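Local coordinates for hypothetical Thioesterase Protein SP_1851 (Streptococcus pneumoniae serotype 4, PDB 4XY5) that probably hydrolyses thioesters, as a hotdog-fold enzyme of the PaaI-like thioesterase type, at residues N17-K22 and V29-V34; G48-L53 and D86-K91; T52-I57 and V106-Q111. The protein carries 1 engineered substitution. One frame throughout, in Å; residues are numbered along the deposited sequence.

Interaction 1. Residues N17-K22 and V29-V34; sequences NYEIEK and VVTTKV
Asn17 and Lys33 pair at the open end of an antiparallel β-hairpin, where a side-chain amide continues the ladder beyond the last backbone pair. Asn17 OD1 accepts Lys33 N at 2.8 Å, in the carbonyl plane and on a lone pair, while Asn17 ND2 gives a nearly straight bond (169°) to Lys33 O. The amide is thus held by both its polar atoms, its CG placed between the backbone N and carbonyl carbon (chi1 69°). Beside it, Thr32 OG1 donates to Asn17 O at 2.7 Å from above the carbonyl plane.

Backbone bonds carry the rest. Glu19 and Thr31 form a hydrogen-bonded pair, with Thr31 N to Glu19 O at 2.8 Å. Further on comes a classic β-bulge: Val29 O accepts from both Glu21 N (2.9 Å) and Lys22 N (3.1 Å), and Val29 N returns a bond to Lys22 O. A C-H···O contact from Tyr18 CA to Thr31 O, 3.2 Å, adds to the ladder.

Apolar touching is modest. Ile20 and Val30 lie side by side, CG1 to CG2 at 4.2 Å, and Tyr18 CB meets Val30 CG1. Separately, the Glu21 and Thr31 side chains cross at about a right angle, with Glu21 OE2 3.4 Å from Thr31 CG2.

Tyr18 also leads to the second subunit, stacking on its Phe9 and bonding to that residue's N through OH. Strand 19-24 is outermost in this chain's sheet, whereas strand 27-33 is bonded on its other edge to strand 87-97 through Val30 and Thr32, whose side chains reach helix 47-64.

Interaction 2. Residues G48-L53 and D86-K91; sequences GYLFTL and DVLTIK
Gly48 O, in the turn of helix that leads to Leu53, which meets Leu88 and Ile90, is gripped twice by Thr52: by N at 2.9 Å and by OG1, also at 2.9 Å, from opposite faces of the carbonyl plane. These bonds belong to the long helix of the hotdog fold, around which the antiparallel sheet curves, and the contact shows how that helix is seated on strand 87-97. The short segments of helix and strand run at 44° to each other, and their meeting is buried and almost wholly apolar.

Leu88 CD1 is the shared point. It touches Leu53 CD1 at 3.8 Å and Leu50 CD2 at 3.9 Å, each leucine crossing Leu88 at about a right angle. Farther along the strand, Ile90 CD1 reaches Leu53 CB at 3.9 Å, and Ile90 CG2 approaches Leu53 O. Within the helix, Leu53 CG lies over one face of the Tyr49 ring, offset toward its rim.

The Phe51 ring stacks on Phe51 of the second subunit. Tyr49, whose CG is anti to the backbone N (chi1 160°), meets Leu88 tip to tip, with CE2 and OH each 4.0 Å from Leu88 CD1, which sits at the ring edge near its plane.

Interaction 3. Residues T52-I57 and V106-Q111; sequences TLCAQI and VDITNQ. Engineered in segment 52-57: Ala55 (natural residue Asp).
The middle of the hotdog helix lies against the concave face of the sheet here, with Cys54 fitted between Val106 and Ile108 of strand 101-109. The short helix segment and the strand run at 133° to one another, and their CA atoms come nearest at Cys54 and Val106.

Cys54 carries the contact. Its SG stands anti to the carbonyl carbon, beside the backbone N (chi1 -66°), and touches Ile108 CD1 at 3.7 Å and Val106 CG1 at 3.8 Å, bridging two residues that project from the same side of the strand. Val106 CG1 also reaches the helix backbone, 3.8 Å from Cys54 CA, while Val106 CG2 comes near Cys54 O. On one flank, Ile57 CG2 approaches Val106 CG1 obliquely at 4.0 Å. On the other, Ile108 CD1 reaches Leu53 CB at 3.9 Å, the two side chains crossing at about a right angle.

Ala55, engineered from the natural Asp, points away from this strand and packs on Phe121 and on His46 of the second subunit. Gln56 likewise serves the interface, its OE1 bonded to NE2 of that same His46.

Since the touching side-chain atoms are carbons and one sulfur, the sulfur acts here as an apolar contact atom, consistent with helix and strand being held together by close fit and burial rather than by directional bonds.

How the interactions relate
From the N terminus, interaction 1 closes first, a short hairpin loop completed before the helix begins. Interactions 2 and 3 then both start from helix 47-64, sharing Thr52 and Leu53, and close much longer loops: the first returns at 86-91, and the second runs on past it to 106-111, so the two overlap from a common start, while interaction 1 stands before both in series. Strand 27-33 of interaction 1 is joined to 87-97 by Val30 O to Ile90 N (2.8 Å), and 87-97 to 101-109 by Lys91 O to Asp107 N (2.8 Å). Together the three illustrate how a hotdog fold lays strands that are neighbours in the sheet against one helix, with Ile57 and Leu53 touching the hairpin as well.

Interaction 1. Residues N17-K22 and V29-V34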
loop_
_atom_site.group_PDB
_atom_site.type_symbol
_atom_site.label_atom_id
_atom_site.label_comp_id
_atom_site.label_asym_id
_atom_site.label_seq_id
_atom_site.Cartn_x
_atom_site.Cartn_y
_atom_site.Cartn_z
ATOM N N ASN A 17 -15.789 2.578 22.997
ATOM C CA ASN A 17 -15.239 1.939 24.190
ATOM C C ASN A 17 -13.826 1.495 23.852
ATOM O O ASN A 17 -13.539 1.231 22.691
ATOM C CB ASN A 17 -16.075 0.734 24.631
ATOM C CG ASN A 17 -15.985 -0.436 23.659
ATOM O OD1 ASN A 17 -15.045 -1.254 23.720
ATOM N ND2 ASN A 17 -16.961 -0.526 22.751
ATOM N N TYR A 18 -12.956 1.411 24.855
ATOM C CA TYR A 18 -11.607 0.867 24.651
ATOM C C TYR A 18 -10.905 0.705 25.991
ATOM O O TYR A 18 -11.303 1.312 26.983
ATOM C CB TYR A 18 -10.765 1.758 23.722
ATOM C CG TYR A 18 -10.418 3.123 24.276
ATOM C CD1 TYR A 18 -9.256 3.325 25.020
ATOM C CD2 TYR A 18 -11.254 4.221 24.050
ATOM C CE1 TYR A 18 -8.942 4.586 25.532
ATOM C CE2 TYR A 18 -10.946 5.474 24.550
ATOM C CZ TYR A 18 -9.799 5.650 25.291
ATOM O OH TYR A 18 -9.507 6.902 25.781
ATOM N N GLU A 19 -9.877 -0.140 26.006
ATOM C CA GLU A 19 -8.990 -0.301 27.146
ATOM C C GLU A 19 -7.560 -0.241 26.650
ATOM O O GLU A 19 -7.196 -1.021 25.781
ATOM C CB GLU A 19 -9.235 -1.638 27.852
ATOM C CG GLU A 19 -10.637 -1.807 28.417
ATOM C CD GLU A 19 -10.824 -1.046 29.707
ATOM O OE1 GLU A 19 -9.799 -0.599 30.274
ATOM O OE2 GLU A 19 -11.989 -0.892 30.145
ATOM N N ILE A 20 -6.756 0.677 27.178
ATOM C CA ILE A 20 -5.327 0.687 26.865
ATOM C C ILE A 20 -4.609 -0.241 27.840
ATOM O O ILE A 20 -4.495 0.055 29.034
ATOM C CB ILE A 20 -4.705 2.097 26.954
ATOM C CG1 ILE A 20 -5.490 3.093 26.099
ATOM C CG2 ILE A 20 -3.246 2.070 26.524
ATOM C CD1 ILE A 20 -4.952 4.506 26.184
ATOM N N GLU A 21 -4.149 -1.376 27.333
ATOM C CA GLU A 21 -3.475 -2.366 28.166
ATOM C C GLU A 21 -1.990 -2.079 28.298
ATOM O O GLU A 21 -1.374 -2.376 29.327
ATOM C CB GLU A 21 -3.674 -3.765 27.596
ATOM C CG GLU A 21 -5.100 -4.253 27.677
ATOM C CD GLU A 21 -5.220 -5.726 27.383
ATOM O OE1 GLU A 21 -4.227 -6.329 26.910
ATOM O OE2 GLU A 21 -6.310 -6.280 27.627
ATOM N N LYS A 22 -1.411 -1.509 27.249
ATOM C CA LYS A 22 0.020 -1.282 27.234
ATOM C C LYS A 22 0.393 -0.128 26.330
ATOM O O LYS A 22 -0.108 -0.018 25.211
ATOM C CB LYS A 22 0.734 -2.560 26.792
ATOM C CG LYS A 22 2.234 -2.449 26.671
ATOM C CD LYS A 22 2.756 -3.742 26.075
ATOM C CE LYS A 22 4.218 -3.660 25.687
ATOM N NZ LYS A 22 4.575 -4.903 24.926
ATOM N N VAL A 29 -0.720 -1.843 23.103
ATOM C CA VAL A 29 -1.804 -2.817 23.001
ATOM C C VAL A 29 -3.094 -2.189 23.541
ATOM O O VAL A 29 -3.136 -1.738 24.689
ATOM C CB VAL A 29 -1.503 -4.107 23.793
ATOM C CG1 VAL A 29 -2.699 -5.050 23.749
ATOM C CG2 VAL A 29 -0.251 -4.791 23.256
ATOM N N VAL A 30 -4.137 -2.168 22.710
ATOM C CA VAL A 30 -5.437 -1.598 23.084
ATOM C C VAL A 30 -6.521 -2.599 22.726
ATOM O O VAL A 30 -6.455 -3.215 21.664
ATOM C CB VAL A 30 -5.705 -0.256 22.364
ATOM C CG1 VAL A 30 -7.119 0.261 22.661
ATOM C CG2 VAL A 30 -4.650 0.781 22.742
ATOM N N THR A 31 -7.517 -2.768 23.599
ATOM C CA THR A 31 -8.637 -3.644 23.284
ATOM C C THR A 31 -9.925 -2.829 23.114
ATOM O O THR A 31 -10.045 -1.718 23.633
ATOM C CB THR A 31 -8.842 -4.730 24.355
ATOM O OG1 THR A 31 -9.187 -4.120 25.602
ATOM C CG2 THR A 31 -7.572 -5.564 24.514
ATOM N N THR A 32 -10.865 -3.368 22.348
ATOM C CA THR A 32 -12.121 -2.671 22.099
ATOM C C THR A 32 -13.177 -3.683 21.690
ATOM O O THR A 32 -12.859 -4.720 21.106
ATOM C CB THR A 32 -11.977 -1.576 21.005
ATOM O OG1 THR A 32 -13.177 -0.796 20.949
ATOM C CG2 THR A 32 -11.708 -2.179 19.624
ATOM N N LYS A 33 -14.433 -3.392 22.010
ATOM C CA LYS A 33 -15.518 -4.296 21.662
ATOM C C LYS A 33 -16.288 -3.766 20.470
ATOM O O LYS A 33 -16.688 -2.604 20.468
ATOM C CB LYS A 33 -16.485 -4.490 22.837
ATOM C CG LYS A 33 -17.458 -5.641 22.588
ATOM C CD LYS A 33 -18.408 -5.843 23.752
ATOM C CE LYS A 33 -19.322 -4.657 23.916
ATOM N NZ LYS A 33 -20.325 -4.896 24.986
ATOM N N VAL A 34 -16.498 -4.629 19.477
ATOM C CA VAL A 34 -17.240 -4.269 18.271
ATOM C C VAL A 34 -18.710 -4.039 18.630
ATOM O O VAL A 34 -19.338 -4.874 19.285
ATOM C CB VAL A 34 -17.117 -5.357 17.189
ATOM C CG1 VAL A 34 -17.830 -4.945 15.913
ATOM C CG2 VAL A 34 -15.646 -5.650 16.894
#

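Interaction 2. Residues G48-L53 and D86-K91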
loop_
_atom_site.group_PDB
_atom_site.type_symbol
_atom_site.label_atom_id
_atom_site.label_comp_id
_atom_site.label_asym_id
_atom_site.label_seq_id
_atom_site.Cartn_x
_atom_site.Cartn_y
_atom_site.Cartn_z
ATOM N N GLY A 48 -13.331 0.776 7.371
ATOM C CA GLY A 48 -12.886 2.066 7.874
ATOM C C GLY A 48 -12.750 2.079 9.387
ATOM O O GLY A 48 -11.846 2.696 9.944
ATOM N N TYR A 49 -13.677 1.410 10.059
ATOM C CA TYR A 49 -13.586 1.223 11.503
ATOM C C TYR A 49 -12.304 0.495 11.870
ATOM O O TYR A 49 -11.543 0.951 12.730
ATOM C CB TYR A 49 -14.817 0.452 12.013
ATOM C CG TYR A 49 -14.671 -0.228 13.363
ATOM C CD1 TYR A 49 -14.889 0.464 14.547
ATOM C CD2 TYR A 49 -14.365 -1.588 13.442
ATOM C CE1 TYR A 49 -14.767 -0.177 15.784
ATOM C CE2 TYR A 49 -14.247 -2.229 14.661
ATOM C CZ TYR A 49 -14.451 -1.523 15.825
ATOM O OH TYR A 49 -14.330 -2.165 17.039
ATOM N N LEU A 50 -12.042 -0.623 11.199
ATOM C CA LEU A 50 -10.836 -1.399 11.482
ATOM C C LEU A 50 -9.585 -0.570 11.209
ATOM O O LEU A 50 -8.651 -0.590 11.989
ATOM C CB LEU A 50 -10.798 -2.685 10.641
ATOM C CG LEU A 50 -11.902 -3.707 10.943
ATOM C CD1 LEU A 50 -11.821 -4.848 9.926
ATOM C CD2 LEU A 50 -11.711 -4.219 12.345
ATOM N N PHE A 51 -9.575 0.163 10.101
ATOM C CA PHE A 51 -8.427 1.022 9.805
ATOM C C PHE A 51 -8.243 2.068 10.890
ATOM O O PHE A 51 -7.117 2.364 11.312
ATOM C CB PHE A 51 -8.594 1.712 8.454
ATOM C CG PHE A 51 -7.441 2.616 8.089
ATOM C CD1 PHE A 51 -6.392 2.147 7.318
ATOM C CD2 PHE A 51 -7.416 3.943 8.519
ATOM C CE1 PHE A 51 -5.337 2.985 6.971
ATOM C CE2 PHE A 51 -6.380 4.779 8.192
ATOM C CZ PHE A 51 -5.323 4.303 7.409
ATOM N N THR A 52 -9.346 2.662 11.334
ATOM C CA THR A 52 -9.231 3.727 12.307
ATOM C C THR A 52 -8.673 3.189 13.634
ATOM O O THR A 52 -7.871 3.857 14.286
ATOM C CB THR A 52 -10.597 4.434 12.519
ATOM O OG1 THR A 52 -10.984 5.077 11.287
ATOM C CG2 THR A 52 -10.513 5.491 13.633
ATOM N N LEU A 53 -9.083 1.987 14.023
ATOM C CA LEU A 53 -8.471 1.347 15.192
ATOM C C LEU A 53 -6.950 1.294 15.011
ATOM O O LEU A 53 -6.200 1.672 15.911
ATOM C CB LEU A 53 -9.028 -0.061 15.413
ATOM C CG LEU A 53 -10.522 -0.227 15.703
ATOM C CD1 LEU A 53 -10.861 -1.693 15.939
ATOM C CD2 LEU A 53 -10.965 0.609 16.917
ATOM N N ASP A 86 -17.360 -9.046 19.117
ATOM C CA ASP A 86 -15.952 -9.445 19.132
ATOM C C ASP A 86 -15.190 -8.506 20.047
ATOM O O ASP A 86 -15.488 -7.317 20.103
ATOM C CB ASP A 86 -15.312 -9.398 17.734
ATOM C CG ASP A 86 -15.628 -10.613 16.883
ATOM O OD1 ASP A 86 -16.237 -11.581 17.392
ATOM O OD2 ASP A 86 -15.244 -10.598 15.688
ATOM N N VAL A 87 -14.207 -9.034 20.768
ATOM C CA VAL A 87 -13.238 -8.177 21.425
ATOM C C VAL A 87 -11.995 -8.190 20.547
ATOM O O VAL A 87 -11.444 -9.256 20.261
ATOM C CB VAL A 87 -12.910 -8.647 22.846
ATOM C CG1 VAL A 87 -11.783 -7.795 23.449
ATOM C CG2 VAL A 87 -14.160 -8.584 23.699
ATOM N N LEU A 88 -11.604 -7.009 20.078
ATOM C CA LEU A 88 -10.457 -6.876 19.190
ATOM C C LEU A 88 -9.253 -6.381 19.960
ATOM O O LEU A 88 -9.330 -5.384 20.679
ATOM C CB LEU A 88 -10.775 -5.911 18.044
ATOM C CG LEU A 88 -11.982 -6.284 17.197
ATOM C CD1 LEU A 88 -12.156 -5.305 16.029
ATOM C CD2 LEU A 88 -11.848 -7.711 16.706
ATOM N N THR A 89 -8.136 -7.079 19.802
ATOM C CA THR A 89 -6.882 -6.644 20.386
ATOM C C THR A 89 -6.027 -6.038 19.285
ATOM O O THR A 89 -5.700 -6.706 18.324
ATOM C CB THR A 89 -6.136 -7.801 21.052
ATOM O OG1 THR A 89 -6.973 -8.364 22.072
ATOM C CG2 THR A 89 -4.838 -7.303 21.688
ATOM N N ILE A 90 -5.684 -4.770 19.466
ATOM C CA ILE A 90 -4.953 -3.976 18.491
ATOM C C ILE A 90 -3.547 -3.791 19.020
ATOM O O ILE A 90 -3.345 -3.116 20.026
ATOM C CB ILE A 90 -5.606 -2.591 18.282
ATOM C CG1 ILE A 90 -7.127 -2.723 18.242
ATOM C CG2 ILE A 90 -5.041 -1.895 17.011
ATOM C CD1 ILE A 90 -7.850 -1.497 18.823
ATOM N N LYS A 91 -2.584 -4.408 18.351
ATOM C CA LYS A 91 -1.191 -4.342 18.780
ATOM C C LYS A 91 -0.380 -3.585 17.760
ATOM O O LYS A 91 -0.311 -3.999 16.609
ATOM C CB LYS A 91 -0.610 -5.747 18.950
ATOM C CG LYS A 91 -1.381 -6.626 19.926
ATOM C CD LYS A 91 -0.678 -7.972 20.111
ATOM C CE LYS A 91 -1.268 -8.743 21.288
ATOM N NZ LYS A 91 -0.460 -9.965 21.581
#

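Interaction 3. Residues T52-I57 and V106-Q111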
loop_
_atom_site.group_PDB
_atom_site.type_symbol
_atom_site.label_atom_id
_atom_site.label_comp_id
_atom_site.label_asym_id
_atom_site.label_seq_id
_atom_site.Cartn_x
_atom_site.Cartn_y
_atom_site.Cartn_z
ATOM N N THR A 52 -9.346 2.662 11.334
ATOM C CA THR A 52 -9.231 3.727 12.307
ATOM C C THR A 52 -8.673 3.189 13.634
ATOM O O THR A 52 -7.871 3.857 14.286
ATOM C CB THR A 52 -10.597 4.434 12.519
ATOM O OG1 THR A 52 -10.984 5.077 11.287
ATOM C CG2 THR A 52 -10.513 5.491 13.633
ATOM N N LEU A 53 -9.083 1.987 14.023
ATOM C CA LEU A 53 -8.471 1.347 15.192
ATOM C C LEU A 53 -6.950 1.294 15.011
ATOM O O LEU A 53 -6.200 1.672 15.911
ATOM C CB LEU A 53 -9.028 -0.061 15.413
ATOM C CG LEU A 53 -10.522 -0.227 15.703
ATOM C CD1 LEU A 53 -10.861 -1.693 15.939
ATOM C CD2 LEU A 53 -10.965 0.609 16.917
ATOM N N CYS A 54 -6.499 0.870 13.833
ATOM C CA CYS A 54 -5.061 0.742 13.585
ATOM C C CYS A 54 -4.345 2.095 13.584
ATOM O O CYS A 54 -3.239 2.227 14.126
ATOM C CB CYS A 54 -4.794 0.036 12.252
ATOM S SG CYS A 54 -5.313 -1.671 12.243
ATOM N N ALA A 55 -4.966 3.097 12.966
ATOM C CA ALA A 55 -4.331 4.411 12.852
ATOM C C ALA A 55 -4.184 5.093 14.202
ATOM O O ALA A 55 -3.172 5.747 14.477
ATOM C CB ALA A 55 -5.116 5.308 11.903
ATOM N N GLN A 56 -5.206 4.967 15.036
ATOM C CA GLN A 56 -5.127 5.522 16.378
ATOM C C GLN A 56 -3.991 4.859 17.169
ATOM O O GLN A 56 -3.173 5.536 17.810
ATOM C CB GLN A 56 -6.462 5.347 17.086
ATOM C CG GLN A 56 -6.518 5.955 18.479
ATOM C CD GLN A 56 -6.474 7.474 18.471
ATOM O OE1 GLN A 56 -6.418 8.112 17.416
ATOM N NE2 GLN A 56 -6.493 8.062 19.660
ATOM N N ILE A 57 -3.897 3.538 17.075
ATOM C CA ILE A 57 -2.847 2.825 17.801
ATOM C C ILE A 57 -1.471 3.180 17.222
ATOM O O ILE A 57 -0.497 3.306 17.959
ATOM C CB ILE A 57 -3.100 1.283 17.809
ATOM C CG1 ILE A 57 -3.921 0.893 19.047
ATOM C CG2 ILE A 57 -1.788 0.492 17.861
ATOM C CD1 ILE A 57 -5.244 1.659 19.213
ATOM N N VAL A 106 0.775 -2.627 12.671
ATOM C CA VAL A 106 -0.356 -2.774 13.596
ATOM C C VAL A 106 -1.168 -3.986 13.190
ATOM O O VAL A 106 -1.512 -4.131 12.023
ATOM C CB VAL A 106 -1.252 -1.525 13.615
ATOM C CG1 VAL A 106 -2.400 -1.705 14.626
ATOM C CG2 VAL A 106 -0.419 -0.284 13.949
ATOM N N ASP A 107 -1.463 -4.857 14.155
ATOM C CA ASP A 107 -2.134 -6.126 13.866
ATOM C C ASP A 107 -3.352 -6.233 14.752
ATOM O O ASP A 107 -3.265 -5.915 15.924
ATOM C CB ASP A 107 -1.194 -7.313 14.114
ATOM C CG ASP A 107 0.094 -7.229 13.291
ATOM O OD1 ASP A 107 0.021 -6.997 12.061
ATOM O OD2 ASP A 107 1.183 -7.374 13.881
ATOM N N ILE A 108 -4.482 -6.664 14.201
ATOM C CA ILE A 108 -5.663 -6.876 15.018
ATOM C C ILE A 108 -6.054 -8.348 15.037
ATOM O O ILE A 108 -6.131 -8.997 13.986
ATOM C CB ILE A 108 -6.863 -6.030 14.535
ATOM C CG1 ILE A 108 -6.518 -4.537 14.608
ATOM C CG2 ILE A 108 -8.093 -6.354 15.383
ATOM C CD1 ILE A 108 -7.749 -3.589 14.330
ATOM N N THR A 109 -6.275 -8.862 16.247
ATOM C CA THR A 109 -6.742 -10.231 16.457
ATOM C C THR A 109 -8.060 -10.208 17.231
ATOM O O THR A 109 -8.339 -9.249 17.951
ATOM C CB THR A 109 -5.706 -11.070 17.234
ATOM O OG1 THR A 109 -5.385 -10.407 18.461
ATOM C CG2 THR A 109 -4.430 -11.227 16.413
ATOM N N ASN A 110 -8.879 -11.249 17.095
ATOM C CA ASN A 110 -10.108 -11.282 17.885
ATOM C C ASN A 110 -9.904 -12.109 19.144
ATOM O O ASN A 110 -8.796 -12.574 19.399
ATOM C CB ASN A 110 -11.302 -11.796 17.063
ATOM C CG ASN A 110 -11.145 -13.233 16.608
ATOM O OD1 ASN A 110 -10.322 -13.980 17.129
ATOM N ND2 ASN A 110 -11.957 -13.632 15.630
ATOM N N GLN A 111 -10.976 -12.294 19.919
ATOM C CA GLN A 111 -10.893 -12.929 21.234
ATOM C C GLN A 111 -10.555 -14.414 21.129
ATOM O O GLN A 111 -10.245 -15.051 22.134
ATOM C CB GLN A 111 -12.209 -12.739 22.015
ATOM C CG GLN A 111 -13.409 -13.481 21.447
ATOM C CD GLN A 111 -14.005 -12.795 20.234
ATOM O OE1 GLN A 111 -13.730 -11.623 19.976
ATOM N NE2 GLN A 111 -14.816 -13.522 19.476
#